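Local atomic coordinates of putative ABC-transporter ATP-binding protein (Alicyclobacillus acidocaldarius, PDB entry 1Z47), a protein that probably binds and hydrolyses ATP as the ATPase subunit of a putative sulfate ABC transporter. Residues B[300-304]-B[315-320]. Sequence-based numbering, arbitrary orientation.
Sequences HAQVV and CWIRTK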
loop_
_atom_site.group_PDB
_atom_site.type_symbol
_atom_site.label_atom_id
_atom_site.label_comp_id
_atom_site.label_asym_id
_atom_site.label_seq_id
_atom_site.Cartn_x
_atom_site.Cartn_y
_atom_site.Cartn_z
ATOM N N HIS B 300 -4.574 30.096 11.132
ATOM C CA HIS B 300 -3.630 29.164 11.764
ATOM C C HIS B 300 -2.642 28.621 10.744
ATOM O O HIS B 300 -1.459 28.432 11.044
ATOM C CB HIS B 300 -4.366 27.976 12.374
ATOM C CG HIS B 300 -5.209 28.321 13.557
ATOM N ND1 HIS B 300 -6.190 27.479 14.037
ATOM C CD2 HIS B 300 -5.193 29.392 14.383
ATOM C CE1 HIS B 300 -6.742 28.019 15.110
ATOM N NE2 HIS B 300 -6.154 29.178 15.341
ATOM N N ALA B 301 -3.135 28.366 9.536
ATOM C CA ALA B 301 -2.285 27.822 8.500
ATOM C C ALA B 301 -2.634 28.290 7.103
ATOM O O ALA B 301 -3.626 28.974 6.878
ATOM C CB ALA B 301 -2.323 26.303 8.562
ATOM N N GLN B 302 -1.782 27.919 6.163
ATOM C CA GLN B 302 -1.980 28.268 4.774
ATOM C C GLN B 302 -1.890 26.944 4.025
ATOM O O GLN B 302 -1.012 26.122 4.294
ATOM C CB GLN B 302 -0.895 29.243 4.316
ATOM C CG GLN B 302 -1.121 29.804 2.933
ATOM C CD GLN B 302 -0.148 30.913 2.594
ATOM O OE1 GLN B 302 1.071 30.728 2.643
ATOM N NE2 GLN B 302 -0.681 32.077 2.241
ATOM N N VAL B 303 -2.808 26.736 3.095
ATOM C CA VAL B 303 -2.845 25.497 2.339
ATOM C C VAL B 303 -1.710 25.362 1.351
ATOM O O VAL B 303 -1.475 26.245 0.532
ATOM C CB VAL B 303 -4.177 25.373 1.589
ATOM C CG1 VAL B 303 -4.117 24.213 0.591
ATOM C CG2 VAL B 303 -5.311 25.189 2.593
ATOM N N VAL B 304 -0.986 24.255 1.443
ATOM C CA VAL B 304 0.097 24.011 0.517
ATOM C C VAL B 304 -0.610 23.397 -0.686
ATOM O O VAL B 304 -0.458 23.861 -1.810
ATOM C CB VAL B 304 1.126 23.021 1.097
ATOM C CG1 VAL B 304 2.255 22.809 0.110
ATOM C CG2 VAL B 304 1.671 23.557 2.414
ATOM N N CYS B 315 -5.545 17.200 2.470
ATOM C CA CYS B 315 -5.124 18.584 2.439
ATOM C C CYS B 315 -3.912 18.842 3.341
ATOM O O CYS B 315 -3.953 18.582 4.543
ATOM C CB CYS B 315 -6.294 19.478 2.856
ATOM S SG CYS B 315 -5.965 21.247 2.626
ATOM N N TRP B 316 -2.829 19.329 2.745
ATOM C CA TRP B 316 -1.631 19.664 3.505
ATOM C C TRP B 316 -1.603 21.177 3.756
ATOM O O TRP B 316 -1.772 21.974 2.827
ATOM C CB TRP B 316 -0.373 19.237 2.741
ATOM C CG TRP B 316 -0.186 17.732 2.746
ATOM C CD1 TRP B 316 0.440 16.979 3.706
ATOM C CD2 TRP B 316 -0.717 16.804 1.792
ATOM N NE1 TRP B 316 0.325 15.636 3.409
ATOM C CE2 TRP B 316 -0.383 15.501 2.240
ATOM C CE3 TRP B 316 -1.455 16.944 0.606
ATOM C CZ2 TRP B 316 -0.756 14.345 1.538
ATOM C CZ3 TRP B 316 -1.829 15.791 -0.094
ATOM C CH2 TRP B 316 -1.477 14.509 0.381
ATOM N N ILE B 317 -1.403 21.551 5.014
ATOM C CA ILE B 317 -1.336 22.964 5.417
ATOM C C ILE B 317 -0.098 23.251 6.285
ATOM O O ILE B 317 0.378 22.378 7.024
ATOM C CB ILE B 317 -2.588 23.366 6.214
ATOM C CG1 ILE B 317 -2.706 22.484 7.453
ATOM C CG2 ILE B 317 -3.837 23.241 5.319
ATOM C CD1 ILE B 317 -3.843 22.833 8.387
ATOM N N ARG B 318 0.418 24.475 6.182
ATOM C CA ARG B 318 1.599 24.900 6.945
ATOM C C ARG B 318 1.200 25.966 7.944
ATOM O O ARG B 318 0.704 27.025 7.561
ATOM C CB ARG B 318 2.653 25.496 6.023
ATOM C CG ARG B 318 3.930 25.954 6.743
ATOM C CD ARG B 318 4.782 26.801 5.810
ATOM N NE ARG B 318 4.853 26.188 4.488
ATOM C CZ ARG B 318 5.576 25.108 4.201
ATOM N NH1 ARG B 318 5.570 24.607 2.972
ATOM N NH2 ARG B 318 6.330 24.546 5.141
ATOM N N THR B 319 1.408 25.679 9.218
ATOM C CA THR B 319 1.085 26.627 10.276
ATOM C C THR B 319 2.060 27.791 10.270
ATOM O O THR B 319 3.055 27.793 9.542
ATOM C CB THR B 319 1.183 25.980 11.645
ATOM O OG1 THR B 319 2.553 25.646 11.917
ATOM C CG2 THR B 319 0.358 24.748 11.682
ATOM N N LYS B 320 1.765 28.780 11.102
ATOM C CA LYS B 320 2.612 29.961 11.241
ATOM C C LYS B 320 4.014 29.531 11.691
ATOM O O LYS B 320 5.020 30.056 11.211
ATOM C CB LYS B 320 1.996 30.908 12.277
ATOM C CG LYS B 320 1.944 30.326 13.696
ATOM C CD LYS B 320 1.106 29.051 13.755
ATOM C CE LYS B 320 1.342 28.278 15.040
ATOM N NZ LYS B 320 0.381 27.147 15.153
#
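V303 and I317 meet as a non-hydrogen-bonded pair in the antiparallel hairpin of strands 301-308 and 312-319. I317 can be followed outward. Its CB lies 3.8 Å from CB of A301 and also touches O of Q302. With chi1 at 59°, CG1 is turned onto A301, while CG2 reaches CG2 of V303 at 3.7 Å. The tip CD1 touches CB of A301 at 3.8 Å. I317 is thus shared between two residues of the partner strand. SG of C315 sits 4.0 Å from CG2 of V303 and as near to CG1. Both methyls of V303 therefore meet the sulfur. Cutting V303 back to an alanine would remove them and would probably leave C315 SG and I317 CG2 without their partner across the strands.

R318 N bonds to Q302 O at 2.9 Å, nearly straight. Q302 N returns a bond to R318 O. V304 N reaches W316 O at 2.8 Å. K320 N adds a weak bond to H300 O.

The contact is structural packing in the C-terminal, beta-rich part of the chain, far from the P-loop type ATPase fold. Strand 301-308 is the central one of five, between 342-347 and 312-319. There H300 and A301 both bond through their backbones to V343, making a classic bulge. M345 packs on A301 and I317. W337, from a loop, touches V303 and C315. Strand 312-319 lies between 301-308 and the outermost strand 324-330.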